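Local structure of luciferase-like monooxygenase (Streptomyces bottropensis, 7BIP) at residues A[35-40]-A[337-342]; A[94-99]-A[164-169]; A[230-235]-A[319-324]. The protein probably acts as a monooxygenase of the bacterial luciferase-like family, with a likely role in oxygenation during biosynthesis of the aromatic polyketide rishirilide. All coordinates share one frame; numbering follows the deposited sequence.

Contact 1: A[35-40]-A[337-342]; sequences LGFHHV and RTMRLF
Phe-37 and Leu-35 both carry CG anti to their own carbonyl carbon (chi1 -75° in Phe-37); both point CB toward helix 332-345, and these torsions lay ring and CD1 against Met-339. Phe-342 answers with CG anti to its backbone N (chi1 -161°), which swings its ring off the helix and obliquely up to that of Phe-37. The ring planes lie at 36°, centroids 6.0 Å apart, and the rings meet where CE1 of Phe-37 comes 3.8 Å from CD2 of Phe-342. The far end of the Phe-37 ring reaches the helix backbone: its CZ lies 3.5 Å from the carbonyl O of Met-339, which sits at the ring edge, near the ring plane. Beside it, CE2 of Phe-37 rests 4.1 Å from CB of Met-339, whose bend at chi3 brings its CE back near the same CE2. Leu-35 reaches the same turn from farther out, its CD1 being 3.7 Å from Met-339 O and 4.1 Å from CG of Arg-340. Only the aliphatic start of that arginine is used, as suits a long side chain at an exposed position. Gly-36 makes the turn between the two apolar residues; its positive phi closes a Schellman motif after helix 18-35, a backbone conformation that glycine, lacking CB, adopts without crowding the preceding carbonyl. Met-339 also packs on Leu-28 and Ala-32 of helix 18-35, while Phe-37 and Phe-342 both lie on Leu-323 of the barrel strand. The chemistry is almost wholly apolar: burial and shape hold helix 332-345 here, while the edge of Phe-37, with its slightly positive hydrogens, probably meets the carbonyl of Met-339 favourably.

Contact 2: A[94-99]-A[164-169]; sequences MLDNIS and TWQRPH
In the TIM-barrel fold of the luciferase-like family, the C-terminal end of helix 85-98 is joined here to the loop that leads into strand 171-175, and the tie is a single carboxylate gripping successive backbone N-H groups. Asp-96 holds CG anti to its backbone N, so the short side chain reaches straight off the helix into the loop. Its OD2 takes an almost linear bond from Gln-166 N (2.9 Å, 175°), arriving from above the carboxylate plane, and a weak, strongly bent one from Trp-165 N at the same length. The other oxygen is served by the side chain of Gln-166, whose extended chain beyond CG brings NE2 in above the carboxylate plane, the amide and carboxylate planes being 51° apart. That NE2 also bonds to Leu-103 O, so both the carboxylate and the start of strand 103-107 hold the amide. An aspartate suits this buried place because three N-H groups, one bonded only weakly, probably offset its negative charge. The loop is braced from within by Thr-164, whose OG1 donates to Gln-166 O (2.9 Å). Asn-97 turns its ND2 to Arg-163 O and Ala-93 O, while Gly-19 of the second subunit packs against Asn-97 and Trp-165. The indole, though largely exposed, lies beside the helix: OD1 of Asn-97 stands at its edge, 3.7 Å from CE3 of Trp-165. The side-chain bond, Gln-166 NE2 to Asp-96 OD1, is 2.8 Å long and nearly straight (167°).

Contact 3: A[230-235]-A[319-324]; sequences MSYNCY and FTISLQ. With EDO (1,2-ethanediol), chain I.
Met-230 lays its extended side chain against the Phe-319 ring, its terminal CE standing over one face, 3.8 Å from the centroid, in a CH-pi contact. The sulfur follows obliquely, a Met-aromatic contact suited to a flexible, polarisable chain. Phe-319 takes the crowded rotamer (chi1 66°), which turns its ring toward the methionine. On the same sheet face, Tyr-232 sets CE2 3.9 Å from CD1 of Ile-321, and Cys-234, small and apolar, brings CB to 3.7 Å from CB of Leu-323. In the plane of the sheet, five backbone bonds of parallel beta pairing zip the strands; the straightest runs from Gln-324 N to Tyr-232 O (2.8 Å, 173°). Ser-231, Ser-322, Asn-233 and Gln-324 occupy the other face. There OG of Ser-322 meets His-39 and Lys-41, OG of Ser-231 meets Asn-6, and Gln-324 bonds to Ile-326 O and Phe-8 N. OD1 of Asn-233 lies 3.2 Å from CG of Gln-324 and receives a weak bond from a 1,2-ethanediol, probably from the crystallisation liquor. Helix 302-316 covers the apolar face through Ile-312 and Phe-316, while strand 2-6 lines the next edge of strand 320-324, continuing the barrel.

How the contacts relate
From the N terminus, contact 1 opens at the end of helix 18-35 and closes only at residues 337-342, so it spans almost the whole barrel and encloses both others. Contact 2 follows, joining the end of helix 85-98 to the loop before strand 171-175, and is complete before contact 3 begins. Contact 3 then brings together strands 228-236 and 320-324, a neighbouring pair in the barrel; strand 320-324 in turn pairs with strand 2-6, where the barrel closes. None of the loops cross. Contacts 1 and 3 touch: Arg-337 to Tyr-235 ties helix 332-345 to strand 228-236, while His-39 and Ser-322 link strands 39-42 and 320-324. Contact 2 stands apart, its centre about 25 Å from those of both others.

Contact 1: A[35-40]-A[337-342]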
loop_
_atom_site.group_PDB
_atom_site.type_symbol
_atom_site.label_atom_id
_atom_site.label_comp_id
_atom_site.label_asym_id
_atom_site.label_seq_id
_atom_site.Cartn_x
_atom_site.Cartn_y
_atom_site.Cartn_z
ATOM N N LEU A 35 11.977 13.294 -16.805
ATOM C CA LEU A 35 12.022 14.688 -17.236
ATOM C C LEU A 35 12.546 15.633 -16.165
ATOM O O LEU A 35 12.766 16.808 -16.470
ATOM C CB LEU A 35 10.630 15.156 -17.686
ATOM C CG LEU A 35 10.053 14.498 -18.945
ATOM C CD1 LEU A 35 8.645 15.012 -19.219
ATOM C CD2 LEU A 35 10.965 14.762 -20.142
ATOM N N GLY A 36 12.749 15.166 -14.935
ATOM C CA GLY A 36 13.341 16.003 -13.909
ATOM C C GLY A 36 12.365 16.737 -13.021
ATOM O O GLY A 36 12.753 17.726 -12.388
ATOM N N PHE A 37 11.113 16.297 -12.960
ATOM C CA PHE A 37 10.154 16.877 -12.034
ATOM C C PHE A 37 10.526 16.542 -10.591
ATOM O O PHE A 37 11.281 15.604 -10.310
ATOM C CB PHE A 37 8.743 16.384 -12.359
ATOM C CG PHE A 37 8.152 17.030 -13.586
ATOM C CD1 PHE A 37 7.434 18.210 -13.476
ATOM C CD2 PHE A 37 8.344 16.476 -14.850
ATOM C CE1 PHE A 37 6.893 18.827 -14.595
ATOM C CE2 PHE A 37 7.794 17.096 -15.988
ATOM C CZ PHE A 37 7.072 18.273 -15.848
ATOM N N HIS A 38 9.990 17.341 -9.666
ATOM C CA HIS A 38 10.392 17.250 -8.262
ATOM C C HIS A 38 9.721 16.081 -7.541
ATOM O O HIS A 38 10.354 15.424 -6.705
ATOM C CB HIS A 38 10.071 18.577 -7.561
ATOM C CG HIS A 38 10.287 18.555 -6.080
ATOM N ND1 HIS A 38 9.247 18.482 -5.178
ATOM C CD2 HIS A 38 11.422 18.604 -5.344
ATOM C CE1 HIS A 38 9.732 18.487 -3.949
ATOM N NE2 HIS A 38 11.049 18.557 -4.023
ATOM N N HIS A 39 8.455 15.801 -7.838
ATOM C CA HIS A 39 7.714 14.807 -7.065
ATOM C C HIS A 39 6.555 14.254 -7.887
ATOM O O HIS A 39 6.200 14.787 -8.941
ATOM C CB HIS A 39 7.189 15.405 -5.754
ATOM C CG HIS A 39 6.151 16.465 -5.953
ATOM N ND1 HIS A 39 6.437 17.807 -5.855
ATOM C CD2 HIS A 39 4.827 16.380 -6.235
ATOM C CE1 HIS A 39 5.337 18.508 -6.074
ATOM N NE2 HIS A 39 4.346 17.666 -6.307
ATOM N N VAL A 40 5.974 13.169 -7.369
ATOM C CA VAL A 40 4.704 12.602 -7.815
ATOM C C VAL A 40 3.781 12.557 -6.599
ATOM O O VAL A 40 4.154 12.012 -5.552
ATOM C CB VAL A 40 4.880 11.185 -8.405
ATOM C CG1 VAL A 40 3.524 10.574 -8.739
ATOM C CG2 VAL A 40 5.771 11.227 -9.661
ATOM N N ARG A 337 2.024 15.096 -23.061
ATOM C CA ARG A 337 2.394 16.316 -23.780
ATOM C C ARG A 337 2.521 17.493 -22.824
ATOM O O ARG A 337 3.477 18.275 -22.915
ATOM C CB ARG A 337 1.366 16.628 -24.873
ATOM C CG ARG A 337 1.606 17.984 -25.545
ATOM C CD ARG A 337 0.645 18.211 -26.714
ATOM N NE ARG A 337 -0.722 18.383 -26.259
ATOM C CZ ARG A 337 -1.741 18.653 -27.065
ATOM N NH1 ARG A 337 -1.534 18.758 -28.382
ATOM N NH2 ARG A 337 -2.956 18.796 -26.562
ATOM N N THR A 338 1.568 17.628 -21.893
ATOM C CA THR A 338 1.646 18.682 -20.889
ATOM C C THR A 338 2.958 18.599 -20.131
ATOM O O THR A 338 3.649 19.608 -19.944
ATOM C CB THR A 338 0.470 18.573 -19.912
ATOM O OG1 THR A 338 -0.749 18.927 -20.574
ATOM C CG2 THR A 338 0.668 19.504 -18.709
ATOM N N MET A 339 3.328 17.389 -19.695
ATOM C CA MET A 339 4.553 17.249 -18.921
ATOM C C MET A 339 5.779 17.538 -19.775
ATOM O O MET A 339 6.715 18.201 -19.312
ATOM C CB MET A 339 4.625 15.854 -18.305
ATOM C CG MET A 339 3.597 15.649 -17.204
ATOM S SD MET A 339 3.588 13.936 -16.669
ATOM C CE MET A 339 5.224 13.781 -15.968
ATOM N N ARG A 340 5.790 17.061 -21.026
ATOM C CA ARG A 340 6.942 17.295 -21.894
ATOM C C ARG A 340 7.110 18.777 -22.213
ATOM O O ARG A 340 8.238 19.287 -22.221
ATOM C CB ARG A 340 6.811 16.476 -23.178
ATOM C CG ARG A 340 6.982 14.983 -22.943
ATOM C CD ARG A 340 7.288 14.209 -24.217
ATOM N NE ARG A 340 7.575 12.808 -23.910
ATOM C CZ ARG A 340 6.696 11.820 -24.043
ATOM N NH1 ARG A 340 5.473 12.075 -24.492
ATOM N NH2 ARG A 340 7.043 10.576 -23.734
ATOM N N LEU A 341 6.008 19.492 -22.464
ATOM C CA LEU A 341 6.121 20.919 -22.751
ATOM C C LEU A 341 6.580 21.688 -21.519
ATOM O O LEU A 341 7.396 22.610 -21.622
ATOM C CB LEU A 341 4.782 21.461 -23.259
ATOM C CG LEU A 341 4.394 21.079 -24.690
ATOM C CD1 LEU A 341 2.948 21.519 -24.986
ATOM C CD2 LEU A 341 5.359 21.670 -25.716
ATOM N N PHE A 342 6.070 21.317 -20.343
ATOM C CA PHE A 342 6.503 21.978 -19.123
ATOM C C PHE A 342 7.984 21.741 -18.884
ATOM O O PHE A 342 8.716 22.662 -18.519
ATOM C CB PHE A 342 5.681 21.484 -17.928
ATOM C CG PHE A 342 5.733 22.398 -16.739
ATOM C CD1 PHE A 342 4.694 23.280 -16.479
ATOM C CD2 PHE A 342 6.827 22.391 -15.882
ATOM C CE1 PHE A 342 4.744 24.132 -15.389
ATOM C CE2 PHE A 342 6.870 23.245 -14.788
ATOM C CZ PHE A 342 5.834 24.115 -14.551
#

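Contact 2: A[94-99]-A[164-169]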
loop_
_atom_site.group_PDB
_atom_site.type_symbol
_atom_site.label_atom_id
_atom_site.label_comp_id
_atom_site.label_asym_id
_atom_site.label_seq_id
_atom_site.Cartn_x
_atom_site.Cartn_y
_atom_site.Cartn_z
ATOM N N MET A 94 7.150 1.754 5.807
ATOM C CA MET A 94 7.545 0.833 4.742
ATOM C C MET A 94 7.833 1.588 3.450
ATOM O O MET A 94 8.843 1.346 2.776
ATOM C CB MET A 94 6.457 -0.213 4.504
ATOM C CG MET A 94 6.233 -1.209 5.643
ATOM S SD MET A 94 4.875 -2.321 5.186
ATOM C CE MET A 94 5.632 -3.378 3.946
ATOM N N LEU A 95 6.946 2.510 3.092
ATOM C CA LEU A 95 7.114 3.253 1.846
ATOM C C LEU A 95 8.370 4.118 1.877
ATOM O O LEU A 95 9.079 4.218 0.869
ATOM C CB LEU A 95 5.867 4.107 1.595
ATOM C CG LEU A 95 5.952 5.065 0.411
ATOM C CD1 LEU A 95 6.287 4.281 -0.866
ATOM C CD2 LEU A 95 4.612 5.786 0.279
ATOM N N ASP A 96 8.656 4.759 3.018
ATOM C CA ASP A 96 9.885 5.532 3.148
ATOM C C ASP A 96 11.101 4.665 2.827
ATOM O O ASP A 96 11.980 5.059 2.050
ATOM C CB ASP A 96 9.985 6.112 4.565
ATOM C CG ASP A 96 11.010 7.229 4.677
ATOM O OD1 ASP A 96 11.286 7.911 3.668
ATOM O OD2 ASP A 96 11.538 7.432 5.790
ATOM N N ASN A 97 11.140 3.455 3.387
ATOM C CA ASN A 97 12.275 2.566 3.143
ATOM C C ASN A 97 12.301 2.039 1.710
ATOM O O ASN A 97 13.370 1.984 1.089
ATOM C CB ASN A 97 12.252 1.424 4.153
ATOM C CG ASN A 97 12.803 1.851 5.494
ATOM O OD1 ASN A 97 14.000 2.063 5.636
ATOM N ND2 ASN A 97 11.920 2.013 6.479
ATOM N N ILE A 98 11.146 1.646 1.169
ATOM C CA ILE A 98 11.086 1.168 -0.212
ATOM C C ILE A 98 11.587 2.238 -1.171
ATOM O O ILE A 98 12.330 1.952 -2.125
ATOM C CB ILE A 98 9.645 0.731 -0.541
ATOM C CG1 ILE A 98 9.357 -0.618 0.121
ATOM C CG2 ILE A 98 9.415 0.644 -2.062
ATOM C CD1 ILE A 98 7.868 -0.915 0.223
ATOM N N SER A 99 11.208 3.493 -0.924
ATOM C CA SER A 99 11.588 4.611 -1.779
ATOM C C SER A 99 12.971 5.169 -1.463
ATOM O O SER A 99 13.394 6.118 -2.126
ATOM C CB SER A 99 10.544 5.732 -1.651
ATOM O OG SER A 99 10.738 6.446 -0.428
ATOM N N THR A 164 11.602 4.484 10.265
ATOM C CA THR A 164 11.673 5.187 8.989
ATOM C C THR A 164 13.117 5.280 8.484
ATOM O O THR A 164 14.096 5.104 9.223
ATOM C CB THR A 164 11.063 6.589 9.104
ATOM O OG1 THR A 164 11.773 7.343 10.092
ATOM C CG2 THR A 164 9.590 6.498 9.508
ATOM N N TRP A 165 13.235 5.528 7.181
ATOM C CA TRP A 165 14.528 5.787 6.566
ATOM C C TRP A 165 15.007 7.189 6.914
ATOM O O TRP A 165 16.142 7.379 7.376
ATOM C CB TRP A 165 14.389 5.613 5.054
ATOM C CG TRP A 165 15.597 5.951 4.221
ATOM C CD1 TRP A 165 16.170 7.189 4.048
ATOM C CD2 TRP A 165 16.345 5.048 3.401
ATOM N NE1 TRP A 165 17.230 7.096 3.185
ATOM C CE2 TRP A 165 17.356 5.793 2.772
ATOM C CE3 TRP A 165 16.254 3.678 3.141
ATOM C CZ2 TRP A 165 18.287 5.210 1.902
ATOM C CZ3 TRP A 165 17.169 3.097 2.284
ATOM C CH2 TRP A 165 18.171 3.864 1.667
ATOM N N GLN A 166 14.145 8.177 6.722
ATOM C CA GLN A 166 14.512 9.563 6.979
ATOM C C GLN A 166 14.544 9.855 8.475
ATOM O O GLN A 166 13.862 9.214 9.271
ATOM C CB GLN A 166 13.526 10.505 6.287
ATOM C CG GLN A 166 13.559 10.378 4.772
ATOM C CD GLN A 166 12.535 11.266 4.108
ATOM O OE1 GLN A 166 12.739 12.475 3.985
ATOM N NE2 GLN A 166 11.424 10.677 3.684
ATOM N N ARG A 167 15.329 10.861 8.848
ATOM C CA ARG A 167 15.519 11.204 10.247
ATOM C C ARG A 167 15.131 12.656 10.491
ATOM O O ARG A 167 15.649 13.551 9.811
ATOM C CB ARG A 167 16.973 10.978 10.653
ATOM C CG ARG A 167 17.393 9.528 10.523
ATOM C CD ARG A 167 18.873 9.383 10.801
ATOM N NE ARG A 167 19.410 8.109 10.337
ATOM C CZ ARG A 167 20.709 7.900 10.144
ATOM N NH1 ARG A 167 21.575 8.880 10.380
ATOM N NH2 ARG A 167 21.138 6.720 9.723
ATOM N N PRO A 168 14.227 12.935 11.441
ATOM C CA PRO A 168 13.626 11.945 12.343
ATOM C C PRO A 168 12.549 11.075 11.702
ATOM O O PRO A 168 12.200 10.035 12.245
ATOM C CB PRO A 168 13.015 12.815 13.453
ATOM C CG PRO A 168 12.720 14.123 12.781
ATOM C CD PRO A 168 13.807 14.314 11.758
ATOM N N HIS A 169 12.055 11.506 10.543
ATOM C CA HIS A 169 10.943 10.878 9.843
ATOM C C HIS A 169 10.683 11.688 8.580
ATOM O O HIS A 169 11.285 12.757 8.405
ATOM C CB HIS A 169 9.698 10.801 10.743
ATOM C CG HIS A 169 9.325 12.097 11.392
ATOM N ND1 HIS A 169 8.789 13.153 10.690
ATOM C CD2 HIS A 169 9.386 12.498 12.686
ATOM C CE1 HIS A 169 8.557 14.159 11.517
ATOM N NE2 HIS A 169 8.903 13.783 12.736
#

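Contact 3: A[230-235]-A[319-324]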
loop_
_atom_site.group_PDB
_atom_site.type_symbol
_atom_site.label_atom_id
_atom_site.label_comp_id
_atom_site.label_asym_id
_atom_site.label_seq_id
_atom_site.Cartn_x
_atom_site.Cartn_y
_atom_site.Cartn_z
ATOM N N MET A 230 1.057 23.568 -3.001
ATOM C CA MET A 230 -0.250 23.890 -3.562
ATOM C C MET A 230 -0.401 23.122 -4.865
ATOM O O MET A 230 0.573 22.966 -5.601
ATOM C CB MET A 230 -0.421 25.391 -3.843
ATOM C CG MET A 230 -0.108 26.298 -2.656
ATOM S SD MET A 230 -0.454 28.013 -3.066
ATOM C CE MET A 230 0.713 28.859 -2.001
ATOM N N SER A 231 -1.613 22.655 -5.155
ATOM C CA SER A 231 -1.892 21.941 -6.399
ATOM C C SER A 231 -2.659 22.838 -7.359
ATOM O O SER A 231 -3.529 23.606 -6.942
ATOM C CB SER A 231 -2.682 20.653 -6.156
ATOM O OG SER A 231 -1.859 19.662 -5.560
ATOM N N TYR A 232 -2.326 22.736 -8.649
ATOM C CA TYR A 232 -3.016 23.474 -9.702
ATOM C C TYR A 232 -3.327 22.527 -10.846
ATOM O O TYR A 232 -2.443 21.792 -11.286
ATOM C CB TYR A 232 -2.157 24.610 -10.259
ATOM C CG TYR A 232 -1.946 25.812 -9.368
ATOM C CD1 TYR A 232 -2.811 26.899 -9.414
ATOM C CD2 TYR A 232 -0.844 25.880 -8.526
ATOM C CE1 TYR A 232 -2.597 28.017 -8.619
ATOM C CE2 TYR A 232 -0.626 26.985 -7.726
ATOM C CZ TYR A 232 -1.500 28.049 -7.783
ATOM O OH TYR A 232 -1.278 29.134 -6.985
ATOM N N ASN A 233 -4.556 22.575 -11.359
ATOM C CA ASN A 233 -4.843 21.885 -12.612
ATOM C C ASN A 233 -3.957 22.443 -13.720
ATOM O O ASN A 233 -3.748 23.655 -13.823
ATOM C CB ASN A 233 -6.320 22.026 -12.974
ATOM C CG ASN A 233 -7.217 21.273 -12.017
ATOM O OD1 ASN A 233 -6.820 20.251 -11.457
ATOM N ND2 ASN A 233 -8.430 21.778 -11.813
ATOM N N CYS A 234 -3.392 21.548 -14.532
ATOM C CA CYS A 234 -2.383 21.990 -15.485
ATOM C C CYS A 234 -2.589 21.285 -16.814
ATOM O O CYS A 234 -2.677 20.052 -16.860
ATOM C CB CYS A 234 -0.971 21.722 -14.939
ATOM S SG CYS A 234 0.319 22.221 -16.067
ATOM N N TYR A 235 -2.666 22.069 -17.887
ATOM C CA TYR A 235 -2.776 21.520 -19.235
ATOM C C TYR A 235 -2.038 22.458 -20.174
ATOM O O TYR A 235 -2.355 23.652 -20.222
ATOM C CB TYR A 235 -4.252 21.367 -19.653
ATOM C CG TYR A 235 -4.436 20.588 -20.933
ATOM C CD1 TYR A 235 -4.868 19.273 -20.905
ATOM C CD2 TYR A 235 -4.163 21.160 -22.165
ATOM C CE1 TYR A 235 -5.031 18.551 -22.079
ATOM C CE2 TYR A 235 -4.314 20.455 -23.332
ATOM C CZ TYR A 235 -4.748 19.147 -23.283
ATOM O OH TYR A 235 -4.907 18.424 -24.443
ATOM N N PHE A 319 7.674 28.257 -3.550
ATOM C CA PHE A 319 7.046 27.110 -2.891
ATOM C C PHE A 319 6.989 25.959 -3.895
ATOM O O PHE A 319 7.576 26.033 -4.980
ATOM C CB PHE A 319 5.668 27.487 -2.323
ATOM C CG PHE A 319 4.637 27.842 -3.372
ATOM C CD1 PHE A 319 3.684 26.914 -3.763
ATOM C CD2 PHE A 319 4.615 29.102 -3.950
ATOM C CE1 PHE A 319 2.737 27.230 -4.725
ATOM C CE2 PHE A 319 3.664 29.425 -4.913
ATOM C CZ PHE A 319 2.721 28.481 -5.300
ATOM N N THR A 320 6.312 24.879 -3.511
ATOM C CA THR A 320 6.228 23.653 -4.298
ATOM C C THR A 320 4.840 23.538 -4.921
ATOM O O THR A 320 3.836 23.491 -4.200
ATOM C CB THR A 320 6.531 22.442 -3.418
ATOM O OG1 THR A 320 7.860 22.567 -2.884
ATOM C CG2 THR A 320 6.425 21.159 -4.222
ATOM N N ILE A 321 4.785 23.489 -6.255
ATOM C CA ILE A 321 3.527 23.337 -6.984
ATOM C C ILE A 321 3.421 21.899 -7.468
ATOM O O ILE A 321 4.393 21.350 -8.004
ATOM C CB ILE A 321 3.445 24.305 -8.176
ATOM C CG1 ILE A 321 3.107 25.724 -7.702
ATOM C CG2 ILE A 321 2.398 23.810 -9.198
ATOM C CD1 ILE A 321 3.117 26.794 -8.803
ATOM N N SER A 322 2.246 21.296 -7.290
ATOM C CA SER A 322 1.913 20.020 -7.917
ATOM C C SER A 322 1.001 20.299 -9.101
ATOM O O SER A 322 -0.072 20.894 -8.935
ATOM C CB SER A 322 1.230 19.053 -6.945
ATOM O OG SER A 322 2.010 18.844 -5.787
ATOM N N LEU A 323 1.426 19.867 -10.286
ATOM C CA LEU A 323 0.664 20.080 -11.515
ATOM C C LEU A 323 -0.284 18.902 -11.713
ATOM O O LEU A 323 0.158 17.779 -11.954
ATOM C CB LEU A 323 1.617 20.229 -12.698
ATOM C CG LEU A 323 2.724 21.269 -12.513
ATOM C CD1 LEU A 323 3.845 20.999 -13.504
ATOM C CD2 LEU A 323 2.167 22.692 -12.682
ATOM N N GLN A 324 -1.582 19.156 -11.596
ATOM C CA GLN A 324 -2.577 18.098 -11.740
ATOM C C GLN A 324 -2.848 17.869 -13.228
ATOM O O GLN A 324 -3.497 18.699 -13.877
ATOM C CB GLN A 324 -3.845 18.483 -10.982
ATOM C CG GLN A 324 -5.010 17.569 -11.272
ATOM C CD GLN A 324 -4.647 16.136 -11.007
ATOM O OE1 GLN A 324 -4.033 15.825 -9.988
ATOM N NE2 GLN A 324 -5.002 15.253 -11.923
HETATM C C1 EDO I . -9.687 18.758 -8.236
HETATM O O1 EDO I . -9.343 17.822 -9.262
HETATM C C2 EDO I . -8.431 19.116 -7.452
HETATM O O2 EDO I . -7.726 20.162 -8.130
#